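Local coordinates for protein alpha-1,2-mannosidase (Bacteroides thetaiotaomicron, PDB 2WW2) that hydrolyses alpha-mannosidic linkages with inversion of configuration, as a calcium-dependent glycoside hydrolase of family GH92 from a human gut symbiont, at residues W52-T57 with Q103-T108; M15-T20 with G26-A31; N111-V114 with L120-S123; D9-L14 with C290-L295; N39-Q44 with A131-S136. All coordinates share one frame; numbering follows the deposited sequence.

Contact 1 of 5, residues W52-T57 with Q103-T108; sequences WMYTYT and QQEKAT. With NA (sodium ion), chain E.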
# COMPACT_ATOMS: atom_id res chain seq x y z
N TRP A 52 24.66 17.59 -3.54
CA TRP A 52 23.46 18.41 -3.31
C TRP A 52 23.89 19.88 -3.20
O TRP A 52 23.87 20.51 -2.12
CB TRP A 52 22.70 17.89 -2.08
CG TRP A 52 22.17 16.47 -2.29
CD1 TRP A 52 21.49 16.01 -3.39
CD2 TRP A 52 22.27 15.36 -1.38
NE1 TRP A 52 21.16 14.68 -3.22
CE2 TRP A 52 21.62 14.26 -2.00
CE3 TRP A 52 22.82 15.20 -0.10
CZ2 TRP A 52 21.52 13.01 -1.37
CZ3 TRP A 52 22.72 13.94 0.52
CH2 TRP A 52 22.08 12.86 -0.13
N MET A 53 24.30 20.41 -4.34
CA MET A 53 24.95 21.70 -4.41
C MET A 53 24.02 22.83 -4.02
O MET A 53 24.42 23.78 -3.36
CB MET A 53 25.46 21.92 -5.84
CG MET A 53 26.06 23.30 -6.08
SD MET A 53 26.87 23.39 -7.72
CE MET A 53 25.56 22.96 -8.79
N TYR A 54 22.78 22.76 -4.50
CA TYR A 54 21.79 23.78 -4.22
C TYR A 54 20.56 23.05 -3.70
O TYR A 54 19.99 22.22 -4.41
CB TYR A 54 21.45 24.60 -5.49
CG TYR A 54 20.33 25.63 -5.31
CD1 TYR A 54 20.62 26.96 -5.01
CD2 TYR A 54 18.99 25.26 -5.46
CE1 TYR A 54 19.60 27.91 -4.85
CE2 TYR A 54 17.95 26.21 -5.30
CZ TYR A 54 18.26 27.52 -5.00
OH TYR A 54 17.25 28.44 -4.85
N THR A 55 20.17 23.37 -2.47
CA THR A 55 19.00 22.78 -1.83
C THR A 55 18.01 23.92 -1.57
O THR A 55 18.32 24.86 -0.83
CB THR A 55 19.43 22.05 -0.54
OG1 THR A 55 20.21 20.91 -0.90
CG2 THR A 55 18.23 21.61 0.31
N TYR A 56 16.85 23.84 -2.22
CA TYR A 56 15.89 24.93 -2.18
C TYR A 56 15.49 25.30 -0.74
O TYR A 56 15.26 26.47 -0.45
CB TYR A 56 14.66 24.57 -3.00
CG TYR A 56 13.69 25.71 -3.14
CD1 TYR A 56 13.92 26.73 -4.08
CD2 TYR A 56 12.57 25.81 -2.32
CE1 TYR A 56 13.04 27.77 -4.20
CE2 TYR A 56 11.69 26.86 -2.44
CZ TYR A 56 11.92 27.84 -3.37
OH TYR A 56 11.03 28.90 -3.48
N THR A 57 15.41 24.32 0.15
CA THR A 57 14.98 24.61 1.52
C THR A 57 16.12 25.18 2.39
O THR A 57 15.88 25.57 3.54
CB THR A 57 14.38 23.36 2.22
OG1 THR A 57 15.30 22.27 2.10
CG2 THR A 57 13.04 22.96 1.58
N GLN A 103 12.62 35.30 -1.74
CA GLN A 103 11.84 36.47 -2.19
C GLN A 103 12.75 37.47 -2.90
O GLN A 103 12.28 38.31 -3.69
CB GLN A 103 11.17 37.19 -1.01
CG GLN A 103 9.89 36.55 -0.56
CD GLN A 103 9.26 37.34 0.58
OE1 GLN A 103 9.73 37.28 1.71
NE2 GLN A 103 8.20 38.08 0.28
N GLN A 104 14.05 37.39 -2.60
CA GLN A 104 15.01 38.27 -3.27
C GLN A 104 15.94 37.47 -4.17
O GLN A 104 17.11 37.80 -4.33
CB GLN A 104 15.79 39.10 -2.25
CG GLN A 104 14.98 40.31 -1.72
CD GLN A 104 14.85 41.41 -2.78
OE1 GLN A 104 15.61 41.42 -3.77
NE2 GLN A 104 13.92 42.31 -2.59
N GLU A 105 15.39 36.43 -4.80
CA GLU A 105 16.15 35.58 -5.70
C GLU A 105 15.41 35.47 -7.03
O GLU A 105 14.20 35.26 -7.06
CB GLU A 105 16.29 34.19 -5.09
CG GLU A 105 16.94 33.14 -6.00
CD GLU A 105 16.75 31.72 -5.48
OE1 GLU A 105 15.58 31.35 -5.18
OE2 GLU A 105 17.75 30.98 -5.36
N LYS A 106 16.13 35.60 -8.14
CA LYS A 106 15.51 35.59 -9.44
C LYS A 106 16.40 34.73 -10.33
O LYS A 106 17.42 35.19 -10.83
CB LYS A 106 15.48 37.02 -9.94
CG LYS A 106 14.31 37.37 -10.76
CD LYS A 106 14.47 36.69 -12.07
N ALA A 107 15.99 33.48 -10.52
CA ALA A 107 16.74 32.51 -11.30
C ALA A 107 16.17 32.38 -12.71
O ALA A 107 14.98 32.08 -12.87
CB ALA A 107 16.71 31.13 -10.59
N THR A 108 17.00 32.62 -13.73
CA THR A 108 16.63 32.44 -15.14
C THR A 108 17.85 31.79 -15.79
O THR A 108 18.92 31.75 -15.18
CB THR A 108 16.37 33.78 -15.87
OG1 THR A 108 17.60 34.46 -16.13
CG2 THR A 108 15.45 34.69 -15.08
NA NA E . 12.32 34.39 -6.06
O HOH W 1 11.34 36.57 -5.99
O HOH W 2 13.35 32.23 -6.40
O HOH W 3 11.30 34.18 -8.27
O HOH W 4 10.44 33.02 -5.10
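Tyr54 and Glu105 approach from opposite directions and are joined by one hydrogen bond, from Tyr54 OH to Glu105 OE2, 2.6 Å long. The backbones stay well apart, the closest pair of CA atoms (Tyr56 and Glu105) being 11.2 Å from each other, so the link is made by side chains alone. On the tyrosine side CG stands anti to the backbone N (chi1 175°), which puts the ring beside the carbonyl carbon and carries it toward Glu105; the glutamate is likewise extended beyond CG. The phenol meets OE2 on its syn side, the side facing the other carboxylate oxygen, and OE2 lies near the ring plane, at its edge. Ring and carboxylate planes are 33° apart, a moderate twist. The neighbouring Tyr56 comes only marginally close to the carboxylate, and its ring stacks on His102. OE2 also accepts a hydrogen bond from Tyr112, so two phenols grip one oxygen. The other oxygen, Glu105 OE1, takes a hydrogen bond of 2.7 Å from water 2, which is itself a ligand of the sodium ion. Glu105 touches that ion directly through its backbone: Glu105 O lies 2.3 Å from the sodium ion, with His102 O and four waters filling the remaining positions. The residue therefore serves the metal twice, by its carbonyl in the first shell and by its carboxylate in the second. Two phenol donors and a metal-bound water around a buried carboxylate would be expected to favour its charged form and to fix its rotation.

Contact 2 of 5, residues M15-T20 with G26-A31; sequences MGTEST and GNTYPA. With NA (sodium ion), chain F.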
# COMPACT_ATOMS: atom_id res chain seq x y z
N MET A 15 12.22 24.69 -11.54
CA MET A 15 11.14 23.72 -11.68
C MET A 15 11.59 22.36 -11.18
O MET A 15 12.62 21.86 -11.61
CB MET A 15 10.71 23.57 -13.14
CG MET A 15 9.74 22.41 -13.35
SD MET A 15 9.12 22.27 -15.04
CE MET A 15 8.46 20.60 -15.04
N GLY A 16 10.81 21.77 -10.28
CA GLY A 16 11.14 20.44 -9.75
C GLY A 16 12.35 20.42 -8.81
O GLY A 16 12.83 19.35 -8.41
N THR A 17 12.86 21.59 -8.43
CA THR A 17 13.98 21.62 -7.47
C THR A 17 13.65 20.89 -6.15
O THR A 17 14.55 20.39 -5.45
CB THR A 17 14.48 23.07 -7.21
OG1 THR A 17 15.75 23.01 -6.55
CG2 THR A 17 13.49 23.86 -6.33
N GLU A 18 12.37 20.82 -5.79
CA GLU A 18 11.94 20.06 -4.61
C GLU A 18 11.31 18.70 -4.99
O GLU A 18 10.80 17.98 -4.13
CB GLU A 18 10.92 20.85 -3.79
CG GLU A 18 11.45 22.14 -3.18
CD GLU A 18 10.43 22.80 -2.26
OE1 GLU A 18 9.54 23.51 -2.75
OE2 GLU A 18 10.52 22.60 -1.03
N SER A 19 11.37 18.37 -6.28
CA SER A 19 10.68 17.20 -6.83
C SER A 19 11.51 15.94 -6.94
O SER A 19 11.03 14.92 -7.44
CB SER A 19 10.21 17.50 -8.26
OG SER A 19 8.98 18.14 -8.23
N THR A 20 12.76 16.01 -6.50
CA THR A 20 13.66 14.91 -6.76
C THR A 20 13.97 14.11 -5.51
O THR A 20 14.12 14.66 -4.41
CB THR A 20 14.96 15.38 -7.43
OG1 THR A 20 15.87 15.83 -6.41
CG2 THR A 20 14.66 16.53 -8.42
N GLY A 26 18.73 12.76 -10.17
CA GLY A 26 18.16 14.06 -10.56
C GLY A 26 18.91 15.26 -9.98
O GLY A 26 19.09 15.35 -8.77
N ASN A 27 19.32 16.20 -10.84
CA ASN A 27 19.88 17.47 -10.38
C ASN A 27 18.80 18.43 -9.89
O ASN A 27 17.67 18.38 -10.32
CB ASN A 27 20.64 18.17 -11.52
CG ASN A 27 22.14 17.87 -11.51
OD1 ASN A 27 22.74 17.53 -10.46
ND2 ASN A 27 22.75 18.02 -12.67
N THR A 28 19.17 19.36 -9.02
CA THR A 28 18.19 20.32 -8.54
C THR A 28 18.69 21.75 -8.63
O THR A 28 18.09 22.63 -8.01
CB THR A 28 17.77 20.04 -7.07
OG1 THR A 28 18.90 20.21 -6.21
CG2 THR A 28 17.19 18.61 -6.89
N TYR A 29 19.74 22.00 -9.41
CA TYR A 29 20.31 23.36 -9.39
C TYR A 29 19.87 24.26 -10.55
O TYR A 29 19.72 23.81 -11.67
CB TYR A 29 21.84 23.36 -9.22
CG TYR A 29 22.67 22.79 -10.37
CD1 TYR A 29 23.08 23.59 -11.44
CD2 TYR A 29 23.06 21.45 -10.37
CE1 TYR A 29 23.89 23.08 -12.47
CE2 TYR A 29 23.86 20.92 -11.39
CZ TYR A 29 24.26 21.74 -12.43
OH TYR A 29 25.05 21.23 -13.45
N PRO A 30 19.70 25.56 -10.26
CA PRO A 30 19.20 26.49 -11.29
C PRO A 30 20.32 26.94 -12.24
O PRO A 30 20.86 28.02 -12.10
CB PRO A 30 18.66 27.66 -10.48
CG PRO A 30 19.54 27.66 -9.21
CD PRO A 30 19.86 26.20 -8.94
N ALA A 31 20.68 26.08 -13.20
CA ALA A 31 21.84 26.31 -14.05
C ALA A 31 21.75 27.60 -14.87
O ALA A 31 20.79 27.83 -15.63
CB ALA A 31 22.04 25.12 -14.96
NA NA F . 9.37 13.66 -8.51
O HOH W 5 10.74 11.94 -7.31
O HOH W 6 7.75 14.03 -6.76
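Thr17 OG1 donates to Thr28 O over 2.8 Å, the one hydrogen bond that crosses between these two parts of the long loop before strand 40-44. The hydroxyl lies in the carbonyl plane, on a lone pair, with a C=O...donor angle of 140°. Its aim follows from the first torsion of Thr17 (chi1 -166°), which places OG1 opposite the backbone N and turns it to residues 26-31. The two threonine side chains cross at about a right angle, and Thr28 CB stands 3.6 Å from Thr17 OG1. Thr17 is held in a type I beta turn running from Gly16 to Ser19, closed by a bond of 2.8 Å from Ser19 N to Gly16 O; the positive phi of Gly16 (71°) favours glycine at this position. At the last residue of the turn, Ser19 O binds a sodium ion at 2.3 Å, together with two waters and the carbonyls of Tyr622, Gly624 and Asp627, so the turn ties the N-terminal part of the chain to a distant catalytic-domain loop. Thr20 covers the other end of the contact: its CG2 packs against Thr28 CG2 at 3.6 Å, while Thr20 OG1 makes a tight oxygen-methyl contact with Thr28 CG2, 3.1 Å. The hydroxyl of Thr28 turns to another partner, the carbonyl of Tyr54.

Contact 3 of 5, residues N111-V114 with L120-S123; sequences NYSV and LQTS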
# COMPACT_ATOMS: atom_id res chain seq x y z
N ASN A 111 20.60 34.60 -16.45
CA ASN A 111 21.03 35.41 -15.33
C ASN A 111 20.44 34.89 -14.02
O ASN A 111 19.25 34.65 -13.91
CB ASN A 111 20.58 36.88 -15.51
CG ASN A 111 21.15 37.80 -14.43
OD1 ASN A 111 22.29 38.27 -14.54
ND2 ASN A 111 20.37 38.06 -13.40
N TYR A 112 21.29 34.75 -13.01
CA TYR A 112 20.83 34.50 -11.66
C TYR A 112 21.18 35.70 -10.79
O TYR A 112 22.34 36.15 -10.77
CB TYR A 112 21.51 33.24 -11.11
CG TYR A 112 21.12 32.93 -9.66
CD1 TYR A 112 20.08 32.05 -9.37
CD2 TYR A 112 21.80 33.53 -8.60
CE1 TYR A 112 19.71 31.78 -8.04
CE2 TYR A 112 21.45 33.25 -7.27
CZ TYR A 112 20.41 32.37 -7.00
OH TYR A 112 20.08 32.12 -5.70
N SER A 113 20.18 36.25 -10.10
CA SER A 113 20.39 37.43 -9.25
C SER A 113 19.87 37.11 -7.84
O SER A 113 18.82 36.47 -7.69
CB SER A 113 19.66 38.64 -9.84
OG SER A 113 19.77 39.78 -8.99
N VAL A 114 20.61 37.51 -6.82
CA VAL A 114 20.14 37.33 -5.44
C VAL A 114 20.61 38.52 -4.60
O VAL A 114 21.70 39.07 -4.84
CB VAL A 114 20.62 35.99 -4.85
CG1 VAL A 114 22.16 35.97 -4.74
CG2 VAL A 114 19.98 35.70 -3.49
N LEU A 120 23.71 42.92 0.34
CA LEU A 120 24.63 42.75 -0.77
C LEU A 120 23.86 42.13 -1.94
O LEU A 120 23.17 41.12 -1.76
CB LEU A 120 25.81 41.84 -0.38
CG LEU A 120 26.89 41.64 -1.46
CD1 LEU A 120 28.28 41.43 -0.78
CD2 LEU A 120 26.57 40.49 -2.44
N GLN A 121 23.96 42.73 -3.12
CA GLN A 121 23.28 42.16 -4.28
C GLN A 121 24.31 41.69 -5.28
O GLN A 121 25.35 42.32 -5.46
CB GLN A 121 22.34 43.19 -4.93
CG GLN A 121 21.58 42.66 -6.17
CD GLN A 121 22.36 42.80 -7.47
OE1 GLN A 121 23.24 43.64 -7.59
NE2 GLN A 121 22.03 41.97 -8.45
N THR A 122 24.04 40.57 -5.94
CA THR A 122 24.92 40.11 -7.00
C THR A 122 24.12 39.40 -8.09
O THR A 122 23.07 38.82 -7.81
CB THR A 122 26.05 39.19 -6.45
OG1 THR A 122 26.97 38.87 -7.50
CG2 THR A 122 25.49 37.92 -5.88
N SER A 123 24.57 39.52 -9.33
CA SER A 123 24.03 38.66 -10.38
C SER A 123 25.14 38.19 -11.31
O SER A 123 26.24 38.78 -11.37
CB SER A 123 22.87 39.30 -11.14
OG SER A 123 23.31 40.22 -12.13
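A beta hairpin of the N-terminal domain brings together strands 111-116 and 121-126, whose short axes here run antiparallel at 172° and approach to 4.8 Å. Val114 and Thr122 form a hydrogen-bonded pair, with Val114 N to Thr122 O and Thr122 N to Val114 O both 3.0 Å. Their side chains lie side by side and point the same way, Val114 CG1 meeting Thr122 CG2 at 4.0 Å. This face is largely apolar, both residues packing on Phe64 of strand 60-67, while Thr122 OG1 bonds Glu134 O. Ser113 and Ser123 are the adjoining non-hydrogen-bonded pair, their CA atoms only 4.0 Å apart and their side chains on the opposite face, where Ser113 CB touches Ser123 CB at 3.5 Å. Across this face Gln121 is bent at chi2 (-86°), which swings its amide across to the 111-114 strand: Gln121 NE2 donates to Ser113 OG at 3.2 Å, the hydroxyl lying close to the amide plane and the N-H...O angle being 155°. Gln121 NE2 has a second acceptor in Glu134 OE2, and the same carboxylate oxygen also pairs with Ser123 OG, so one glutamate of strand 130-136 joins two residues of the hairpin. CA-H...O contacts fill in between the regular bonds, as from Ser123 CA to Tyr112 O at 3.1 Å. The arrangement is that of an antiparallel beta hairpin whose outer edges are continued by strands 98-108 and 130-136.

Contact 4 of 5, residues D9-L14 with C290-L295; sequences DYVNPL and CLYRTL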
# COMPACT_ATOMS: atom_id res chain seq x y z
N ASP A 9 11.37 33.68 -21.23
CA ASP A 9 10.64 34.24 -20.08
C ASP A 9 9.75 33.19 -19.39
O ASP A 9 9.36 33.36 -18.24
CB ASP A 9 9.76 35.44 -20.49
CG ASP A 9 10.59 36.63 -20.97
OD1 ASP A 9 11.70 36.81 -20.44
OD2 ASP A 9 10.13 37.38 -21.86
N TYR A 10 9.43 32.12 -20.10
CA TYR A 10 8.63 31.04 -19.52
C TYR A 10 9.48 30.06 -18.69
O TYR A 10 8.94 29.24 -17.95
CB TYR A 10 7.89 30.29 -20.62
CG TYR A 10 6.79 31.11 -21.25
CD1 TYR A 10 5.68 31.52 -20.50
CD2 TYR A 10 6.85 31.47 -22.58
CE1 TYR A 10 4.65 32.27 -21.07
CE2 TYR A 10 5.82 32.25 -23.17
CZ TYR A 10 4.74 32.63 -22.39
OH TYR A 10 3.72 33.38 -22.94
N VAL A 11 10.80 30.15 -18.80
CA VAL A 11 11.66 29.13 -18.20
C VAL A 11 11.84 29.34 -16.70
O VAL A 11 12.25 30.41 -16.27
CB VAL A 11 13.05 29.06 -18.86
CG1 VAL A 11 13.99 28.08 -18.11
CG2 VAL A 11 12.92 28.67 -20.33
N ASN A 12 11.57 28.29 -15.91
CA ASN A 12 11.87 28.31 -14.48
C ASN A 12 12.93 27.27 -14.19
O ASN A 12 12.62 26.08 -14.15
CB ASN A 12 10.62 27.98 -13.66
CG ASN A 12 10.91 27.95 -12.16
OD1 ASN A 12 11.97 28.42 -11.72
ND2 ASN A 12 9.99 27.42 -11.39
N PRO A 13 14.19 27.71 -13.99
CA PRO A 13 15.30 26.77 -13.73
C PRO A 13 15.14 26.08 -12.38
O PRO A 13 15.83 25.11 -12.10
CB PRO A 13 16.53 27.67 -13.71
CG PRO A 13 16.13 28.93 -14.48
CD PRO A 13 14.66 29.10 -14.07
N LEU A 14 14.22 26.57 -11.55
CA LEU A 14 13.94 25.89 -10.28
C LEU A 14 12.78 24.90 -10.35
O LEU A 14 12.40 24.32 -9.32
CB LEU A 14 13.62 26.92 -9.21
CG LEU A 14 14.84 27.73 -8.79
CD1 LEU A 14 14.43 28.89 -7.88
CD2 LEU A 14 15.86 26.82 -8.11
N CYS A 290 10.91 22.52 -19.39
CA CYS A 290 11.38 21.18 -19.79
C CYS A 290 12.32 21.27 -20.98
O CYS A 290 13.31 20.53 -21.04
CB CYS A 290 10.20 20.24 -20.11
SG CYS A 290 9.24 19.78 -18.65
N LEU A 291 12.01 22.15 -21.94
CA LEU A 291 12.87 22.26 -23.12
C LEU A 291 14.24 22.82 -22.71
O LEU A 291 15.28 22.33 -23.14
CB LEU A 291 12.21 23.12 -24.22
CG LEU A 291 12.95 23.29 -25.56
CD1 LEU A 291 13.32 21.90 -26.19
CD2 LEU A 291 12.16 24.15 -26.54
N TYR A 292 14.24 23.86 -21.87
CA TYR A 292 15.51 24.40 -21.36
C TYR A 292 16.36 23.30 -20.73
O TYR A 292 17.56 23.17 -21.03
CB TYR A 292 15.23 25.52 -20.34
CG TYR A 292 16.18 25.62 -19.18
CD1 TYR A 292 17.38 26.33 -19.29
CD2 TYR A 292 15.86 25.07 -17.94
CE1 TYR A 292 18.26 26.45 -18.21
CE2 TYR A 292 16.73 25.19 -16.84
CZ TYR A 292 17.92 25.90 -16.99
OH TYR A 292 18.78 26.01 -15.92
N ARG A 293 15.73 22.48 -19.89
CA ARG A 293 16.44 21.42 -19.19
C ARG A 293 17.02 20.45 -20.22
O ARG A 293 18.11 19.92 -20.05
CB ARG A 293 15.49 20.69 -18.21
CG ARG A 293 16.17 19.78 -17.20
CD ARG A 293 15.18 19.13 -16.20
NE ARG A 293 15.87 18.20 -15.30
CZ ARG A 293 15.84 18.29 -13.97
NH1 ARG A 293 16.50 17.39 -13.23
NH2 ARG A 293 15.16 19.26 -13.36
N THR A 294 16.29 20.25 -21.31
CA THR A 294 16.71 19.30 -22.32
C THR A 294 17.91 19.79 -23.15
O THR A 294 18.68 18.98 -23.69
CB THR A 294 15.53 18.96 -23.26
OG1 THR A 294 14.45 18.42 -22.48
CG2 THR A 294 15.97 17.98 -24.31
N LEU A 295 18.08 21.10 -23.27
CA LEU A 295 19.17 21.65 -24.08
C LEU A 295 20.50 21.88 -23.31
O LEU A 295 21.43 22.49 -23.85
CB LEU A 295 18.76 22.98 -24.72
CG LEU A 295 17.48 22.97 -25.57
CD1 LEU A 295 17.38 24.28 -26.33
CD2 LEU A 295 17.45 21.77 -26.53
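Val11 and Tyr292 bring the irregular 9-14 loop and the C-terminal end of helix 281-294 together, with a nearest CA-CA separation of 6.9 Å and no hydrogen bond across. Val11 supplies the main touch. Its CG1, anti to the backbone N (chi1 174°), is laid over one face of the Tyr292 ring, 3.8 Å from the centroid and 29° off the ring normal, a CH-pi contact. The methyl is offset toward the CG-CD2 bond, Val11 CG1 being 3.5 Å from both Tyr292 CG and Tyr292 CD2. The other branch rests on the stem, with Val11 CG2 at 3.9 Å from Tyr292 CB. Pro13 takes the far end of the tyrosine, its CB lying 3.6 Å from Tyr292 OH, so valine and proline span the ring along its length, each crossing it at about a right angle. The hydroxyl is buried but bonded to Ala31 O. Between the two apolar residues Asn12 turns away, its OD1 receiving Leu14 N at 2.9 Å in an Asx turn that shapes the loop around Pro13. On the helix, Cys290 O accepts from both Thr294 N and Thr294 OG1, which approach from opposite faces of the carbonyl plane. Trp267 of helix 256-271 also meets the Tyr292 ring. This is packing of an N-terminal loop on a helix of the catalytic domain, part of the interface between the two domains of the GH92 fold.

Contact 5 of 5, residues N39-Q44 with A131-S136; sequences NFWSPQ and AVFEVS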
# COMPACT_ATOMS: atom_id res chain seq x y z
N ASN A 39 30.85 25.29 -19.65
CA ASN A 39 30.84 25.57 -18.21
C ASN A 39 29.46 26.09 -17.83
O ASN A 39 28.91 26.95 -18.53
CB ASN A 39 31.90 26.63 -17.83
CG ASN A 39 33.33 26.21 -18.19
OD1 ASN A 39 34.13 27.02 -18.71
ND2 ASN A 39 33.67 24.98 -17.88
N PHE A 40 28.89 25.55 -16.75
CA PHE A 40 27.63 26.10 -16.18
C PHE A 40 27.96 26.85 -14.92
O PHE A 40 29.03 26.63 -14.32
CB PHE A 40 26.64 25.01 -15.79
CG PHE A 40 26.09 24.18 -16.95
CD1 PHE A 40 26.25 24.60 -18.27
CD2 PHE A 40 25.38 23.00 -16.69
CE1 PHE A 40 25.74 23.85 -19.34
CE2 PHE A 40 24.85 22.22 -17.75
CZ PHE A 40 25.03 22.64 -19.06
N TRP A 41 27.03 27.69 -14.47
CA TRP A 41 27.20 28.43 -13.23
C TRP A 41 25.97 28.22 -12.35
O TRP A 41 24.85 28.08 -12.88
CB TRP A 41 27.47 29.94 -13.50
CG TRP A 41 28.89 30.12 -14.01
CD1 TRP A 41 29.35 29.91 -15.29
CD2 TRP A 41 30.04 30.44 -13.21
NE1 TRP A 41 30.72 30.11 -15.33
CE2 TRP A 41 31.16 30.42 -14.07
CE3 TRP A 41 30.22 30.74 -11.86
CZ2 TRP A 41 32.45 30.73 -13.62
CZ3 TRP A 41 31.51 31.03 -11.41
CH2 TRP A 41 32.60 31.02 -12.28
N SER A 42 26.16 28.16 -11.04
CA SER A 42 25.01 27.99 -10.11
C SER A 42 25.32 28.54 -8.73
O SER A 42 26.45 28.44 -8.27
CB SER A 42 24.72 26.48 -9.97
OG SER A 42 23.69 26.19 -9.02
N PRO A 43 24.30 29.04 -8.02
CA PRO A 43 24.42 29.25 -6.59
C PRO A 43 24.71 27.93 -5.88
O PRO A 43 24.27 26.83 -6.33
CB PRO A 43 23.03 29.76 -6.18
CG PRO A 43 22.10 29.21 -7.26
CD PRO A 43 22.93 29.30 -8.52
N GLN A 44 25.42 28.03 -4.77
CA GLN A 44 25.77 26.85 -3.97
C GLN A 44 25.35 27.06 -2.50
O GLN A 44 25.79 28.03 -1.86
CB GLN A 44 27.28 26.58 -4.04
CG GLN A 44 27.76 25.48 -3.07
CD GLN A 44 29.27 25.44 -2.98
OE1 GLN A 44 29.97 26.15 -3.71
NE2 GLN A 44 29.80 24.60 -2.08
N ALA A 131 31.79 33.71 -17.56
CA ALA A 131 30.67 34.35 -16.85
C ALA A 131 31.05 35.77 -16.48
O ALA A 131 32.23 36.10 -16.38
CB ALA A 131 30.32 33.56 -15.57
N VAL A 132 30.05 36.61 -16.23
CA VAL A 132 30.32 37.95 -15.73
C VAL A 132 29.38 38.18 -14.57
O VAL A 132 28.22 37.80 -14.66
CB VAL A 132 30.16 39.03 -16.83
CG1 VAL A 132 30.34 40.43 -16.25
CG2 VAL A 132 31.18 38.80 -17.96
N PHE A 133 29.90 38.73 -13.46
CA PHE A 133 29.12 39.07 -12.27
C PHE A 133 29.01 40.59 -12.16
O PHE A 133 29.92 41.31 -12.60
CB PHE A 133 29.87 38.64 -10.99
CG PHE A 133 29.94 37.15 -10.75
CD1 PHE A 133 29.29 36.57 -9.66
CD2 PHE A 133 30.69 36.33 -11.60
CE1 PHE A 133 29.37 35.19 -9.42
CE2 PHE A 133 30.76 34.95 -11.37
CZ PHE A 133 30.11 34.38 -10.28
N GLU A 134 27.94 41.07 -11.53
CA GLU A 134 27.94 42.43 -10.98
C GLU A 134 27.80 42.22 -9.48
O GLU A 134 27.15 41.27 -9.05
CB GLU A 134 26.75 43.23 -11.51
CG GLU A 134 25.40 42.68 -10.93
CD GLU A 134 24.14 43.37 -11.44
OE1 GLU A 134 24.21 44.58 -11.79
OE2 GLU A 134 23.08 42.68 -11.47
N VAL A 135 28.44 43.06 -8.67
CA VAL A 135 28.21 43.01 -7.24
C VAL A 135 27.91 44.43 -6.74
O VAL A 135 28.66 45.35 -7.06
CB VAL A 135 29.43 42.47 -6.45
CG1 VAL A 135 29.09 42.44 -4.95
CG2 VAL A 135 29.87 41.07 -6.96
N SER A 136 26.81 44.60 -6.01
CA SER A 136 26.51 45.85 -5.33
C SER A 136 26.73 45.68 -3.82
O SER A 136 25.97 44.97 -3.15
CB SER A 136 25.05 46.23 -5.61
OG SER A 136 24.72 47.47 -5.05
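Strand 40-44 meets strand 130-136 through Trp41 alone. The segment leading to it begins with Asn39, bonded to Ser235 through OD1, and Phe40, whose ring meets Arg299 in a cation-pi contact. Trp41 follows and carries the contact. Its CG lies anti to the carbonyl carbon (chi1 -75°), and the indole is directed at the 131-136 segment. Ala131 CB sits over one face of the five-membered ring, 3.6 Å from its centroid and 15° off the normal, a nearly vertical CH-pi contact. The methyl is nearest to the nitrogen, with Trp41 NE1 3.5 Å from Ala131 CB. The benzo half of the indole takes Phe133 instead. The edge of that phenyl ring is turned toward the face of the six-membered ring in an offset edge-to-face arrangement, centroids 5.7 Å apart and planes at 85°. Closest are Trp41 CZ3 and Phe133 CZ, at 3.8 Å. One indole thus serves two residues of the same strand, a methyl over its pyrrole part and a phenyl edge toward its benzo part. Further on, Ser42 OG donates to Pro43 O at 2.8 Å, within its own strand. The backbones at the contact are too distant to pair, Trp41 and Ala131 having CA atoms 7.8 Å apart, so this is side-chain packing between unpaired strands of the beta-rich N-terminal domain. Strand 40-44 pairs instead with 60-67, while Leu124 of strand 121-126 and Thr233 of strand 229-236 pack around the indole.

In the fold
Contacts 1, 2, 3 and 5 fall within the GH92 N-terminal domain, while contact 4 joins its beginning to helix 281-294 of the catalytic domain and so encloses the other four along the chain. Contact 2 comes first in sequence, before contact 5, whose span contains contacts 1 and 3 in that order. Contacts 3 and 5, centres about 8 Å apart, share neighbouring strands 121-126 and 130-136; contact 1 adjoins contact 3 through strands 98-108 and 111-116. Contact 2 lies about 10 Å from contact 1 and 11 Å from contact 4 between centres, sharing with contact 4 the loop before strand 40-44. Contacts 1, 3 and 5 thus involve strands of the N-terminal domain, while contacts 2 and 4 tie it to the catalytic domain.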